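Local coordinates for mandelate racemase/muconate lactonizing protein (Alicyclobacillus acidocaldarius LAA1, PDB 3QLD) that is of unknown function but belongs to the enolase superfamily, with an N-terminal capping domain and a TIM-barrel domain, at residues 77-82 with 94-99. Numbering follows the deposited sequence.
Sequences ARWLRA and VCEALR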
ATOM      1  N   ALA A  77       7.395  21.587   1.601  1.00 29.66           N
ATOM      2  CA  ALA A  77       8.243  22.793   1.623  1.00 31.94           C
ATOM      3  C   ALA A  77       8.587  23.251   0.222  1.00 34.39           C
ATOM      4  O   ALA A  77       8.545  24.436  -0.076  1.00 34.55           O
ATOM      5  CB  ALA A  77       9.530  22.518   2.379  1.00 31.31           C
ATOM      6  N   ARG A  78       8.924  22.310  -0.655  1.00 35.61           N
ATOM      7  CA  ARG A  78       9.282  22.679  -2.022  1.00 38.83           C
ATOM      8  C   ARG A  78       8.080  23.367  -2.676  1.00 38.74           C
ATOM      9  O   ARG A  78       8.243  24.419  -3.321  1.00 40.15           O
ATOM     10  CB  ARG A  78       9.765  21.455  -2.828  1.00 38.96           C
ATOM     11  CG  ARG A  78      10.257  21.748  -4.281  1.00 47.64           C
ATOM     12  CD  ARG A  78      10.744  20.436  -5.004  1.00 52.67           C
ATOM     13  NE  ARG A  78       9.604  19.626  -5.487  1.00 59.08           N
ATOM     14  CZ  ARG A  78       9.488  18.290  -5.371  1.00 62.08           C
ATOM     15  NH1 ARG A  78      10.438  17.575  -4.771  1.00 62.87           N
ATOM     16  NH2 ARG A  78       8.411  17.662  -5.844  1.00 61.50           N
ATOM     17  N   TRP A  79       6.884  22.821  -2.461  1.00 37.46           N
ATOM     18  CA  TRP A  79       5.661  23.345  -3.062  1.00 37.57           C
ATOM     19  C   TRP A  79       5.306  24.735  -2.510  1.00 37.68           C
ATOM     20  O   TRP A  79       4.802  25.578  -3.260  1.00 38.13           O
ATOM     21  CB  TRP A  79       4.520  22.357  -2.851  1.00 35.77           C
ATOM     22  CG  TRP A  79       3.120  22.732  -3.331  1.00 35.16           C
ATOM     23  CD1 TRP A  79       2.620  22.548  -4.588  1.00 34.10           C
ATOM     24  CD2 TRP A  79       2.021  23.261  -2.541  1.00 35.35           C
ATOM     25  NE1 TRP A  79       1.313  22.958  -4.652  1.00 37.02           N
ATOM     26  CE2 TRP A  79       0.900  23.374  -3.412  1.00 34.77           C
ATOM     27  CE3 TRP A  79       1.865  23.600  -1.189  1.00 34.80           C
ATOM     28  CZ2 TRP A  79      -0.337  23.877  -2.999  1.00 33.18           C
ATOM     29  CZ3 TRP A  79       0.626  24.101  -0.758  1.00 34.66           C
ATOM     30  CH2 TRP A  79      -0.488  24.217  -1.686  1.00 30.89           C
ATOM     31  N   LEU A  80       5.578  24.961  -1.216  1.00 35.69           N
ATOM     32  CA  LEU A  80       5.271  26.218  -0.552  1.00 35.07           C
ATOM     33  C   LEU A  80       6.085  27.356  -1.136  1.00 36.46           C
ATOM     34  O   LEU A  80       5.659  28.504  -1.119  1.00 35.43           O
ATOM     35  CB  LEU A  80       5.521  26.121   0.953  1.00 34.48           C
ATOM     36  CG  LEU A  80       4.427  25.396   1.752  1.00 34.16           C
ATOM     37  CD1 LEU A  80       4.941  25.208   3.173  1.00 34.56           C
ATOM     38  CD2 LEU A  80       3.120  26.108   1.777  1.00 35.02           C
ATOM     39  N   ARG A  81       7.268  27.036  -1.616  1.00 37.14           N
ATOM     40  CA  ARG A  81       8.144  28.013  -2.217  1.00 41.13           C
ATOM     41  C   ARG A  81       7.847  28.252  -3.699  1.00 42.76           C
ATOM     42  O   ARG A  81       8.542  29.077  -4.319  1.00 43.35           O
ATOM     43  CB  ARG A  81       9.596  27.563  -2.131  1.00 40.86           C
ATOM     44  CG  ARG A  81      10.130  27.300  -0.770  1.00 45.29           C
ATOM     45  CD  ARG A  81      11.558  26.817  -0.973  1.00 51.25           C
ATOM     46  NE  ARG A  81      12.111  26.195   0.226  1.00 57.80           N
ATOM     47  CZ  ARG A  81      12.376  24.894   0.362  1.00 58.12           C
ATOM     48  NH1 ARG A  81      12.909  24.460   1.502  1.00 58.15           N
ATOM     49  NH2 ARG A  81      12.125  24.036  -0.631  1.00 56.30           N
ATOM     50  N   ALA A  82       6.873  27.534  -4.272  1.00 43.70           N
ATOM     51  CA  ALA A  82       6.495  27.739  -5.675  1.00 45.10           C
ATOM     52  C   ALA A  82       5.691  29.031  -5.825  1.00 46.13           C
ATOM     53  O   ALA A  82       4.787  29.312  -5.026  1.00 44.88           O
ATOM     54  CB  ALA A  82       5.683  26.520  -6.244  1.00 44.68           C
ATOM     55  N   VAL A  94      -3.285  21.263  -2.405  1.00 33.64           N
ATOM     56  CA  VAL A  94      -2.048  20.881  -1.722  1.00 34.43           C
ATOM     57  C   VAL A  94      -1.613  19.451  -2.121  1.00 35.49           C
ATOM     58  O   VAL A  94      -0.405  19.184  -2.204  1.00 35.78           O
ATOM     59  CB  VAL A  94      -2.084  21.186  -0.174  1.00 33.93           C
ATOM     60  CG1 VAL A  94      -3.154  20.430   0.469  1.00 33.96           C
ATOM     61  CG2 VAL A  94      -0.765  20.856   0.463  1.00 36.43           C
ATOM     62  N   CYS A  95      -2.547  18.547  -2.433  1.00 36.26           N
ATOM     63  CA  CYS A  95      -2.133  17.192  -2.847  1.00 39.06           C
ATOM     64  C   CYS A  95      -1.278  17.133  -4.122  1.00 39.34           C
ATOM     65  O   CYS A  95      -0.582  16.116  -4.391  1.00 39.56           O
ATOM     66  CB  CYS A  95      -3.293  16.206  -2.892  1.00 39.26           C
ATOM     67  SG  CYS A  95      -3.939  15.871  -1.241  1.00 47.26           S
ATOM     68  N   GLU A  96      -1.248  18.236  -4.867  1.00 39.02           N
ATOM     69  CA  GLU A  96      -0.394  18.297  -6.014  1.00 39.03           C
ATOM     70  C   GLU A  96       1.088  18.357  -5.606  1.00 38.59           C
ATOM     71  O   GLU A  96       1.965  17.893  -6.368  1.00 39.49           O
ATOM     72  CB  GLU A  96      -0.837  19.418  -6.980  1.00 41.77           C
ATOM     73  CG  GLU A  96       0.138  20.583  -7.202  1.00 46.11           C
ATOM     74  CD  GLU A  96      -0.603  21.883  -7.608  1.00 51.68           C
ATOM     75  OE1 GLU A  96       0.053  22.961  -7.661  1.00 53.38           O
ATOM     76  OE2 GLU A  96      -1.842  21.810  -7.870  1.00 52.94           O
ATOM     77  N   ALA A  97       1.395  18.836  -4.403  1.00 35.71           N
ATOM     78  CA  ALA A  97       2.804  18.779  -3.933  1.00 35.36           C
ATOM     79  C   ALA A  97       3.266  17.321  -3.824  1.00 33.78           C
ATOM     80  O   ALA A  97       4.471  17.035  -3.849  1.00 31.58           O
ATOM     81  CB  ALA A  97       2.944  19.404  -2.588  1.00 35.91           C
ATOM     82  N   LEU A  98       2.294  16.435  -3.637  1.00 34.11           N
ATOM     83  CA  LEU A  98       2.583  15.025  -3.298  1.00 34.78           C
ATOM     84  C   LEU A  98       2.123  14.087  -4.409  1.00 35.88           C
ATOM     85  O   LEU A  98       2.042  12.856  -4.193  1.00 35.59           O
ATOM     86  CB  LEU A  98       1.906  14.652  -1.988  1.00 34.04           C
ATOM     87  CG  LEU A  98       2.215  15.580  -0.798  1.00 32.92           C
ATOM     88  CD1 LEU A  98       1.390  15.149   0.468  1.00 30.75           C
ATOM     89  CD2 LEU A  98       3.700  15.628  -0.491  1.00 31.82           C
ATOM     90  N   ARG A  99       1.841  14.644  -5.594  1.00 36.37           N
ATOM     91  CA  ARG A  99       1.189  13.834  -6.636  1.00 38.72           C
ATOM     92  C   ARG A  99       2.064  12.646  -7.088  1.00 37.16           C
ATOM     93  O   ARG A  99       1.511  11.674  -7.565  1.00 38.59           O
ATOM     94  CB  ARG A  99       0.779  14.688  -7.847  1.00 39.61           C
ATOM     95  CG  ARG A  99       2.017  15.259  -8.595  1.00 45.90           C
ATOM     96  CD  ARG A  99       1.680  16.529  -9.355  1.00 54.23           C
ATOM     97  NE  ARG A  99       2.730  16.910 -10.302  1.00 60.39           N
ATOM     98  CZ  ARG A  99       2.844  18.126 -10.847  1.00 63.67           C
ATOM     99  NH1 ARG A  99       1.988  19.098 -10.522  1.00 64.73           N
ATOM    100  NH2 ARG A  99       3.825  18.381 -11.708  1.00 62.06           N
TER
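In the N-terminal capping domain characteristic of the enolase superfamily, the last turn of helix 61-80 packs against the chain as it returns toward helix 105-123, and Trp79 carries nearly all of this contact. Its CG lies anti to the backbone N (chi1 177°), which sends the indole across to residues 94-97, whose backbone angles are helical; the CA atoms of Trp79 and Ala97 come within 5.5 Å. One face of the indole rests on residues 94-97. At the root of the side chain, the methyl of Ala97 presses on the pyrrole end, its CB 3.4 Å from Trp79 CB and equally close to CG. At the far end, Val94 CA lies over the same face, displaced toward the rim of the six-membered ring and 4.0 Å from the centroid of that Trp79 ring in a CH-pi contact, while Val94 CG2, anti to its own backbone N, reaches Trp79 CZ3 at 3.7 Å. The polar edge of the indole is used as well. Trp79 NE1 donates to Glu96 OE1 at 3.3 Å, long but fairly straight (163° at the hydrogen), with the oxygen almost in the indole plane. The carboxylate stands nearly perpendicular to the ring, 84° between planes, so the N-H meets OE1 from above the carboxylate plane. Val94 also packs on Phe76 and on Val115 of helix 105-123, which ties residues 94-97 to both helices. Trp79 further touches Gln85 and Thr93, and the exposed Arg78 packs on His23 of the second subunit. The contact is thus mainly apolar, Ala97 and Val94 supporting one face of the indole. Glu96 gives the one polar atom of the buried Trp79 side chain an acceptor, and a negative charge there would probably add electrostatic attraction to this long, off-plane bond.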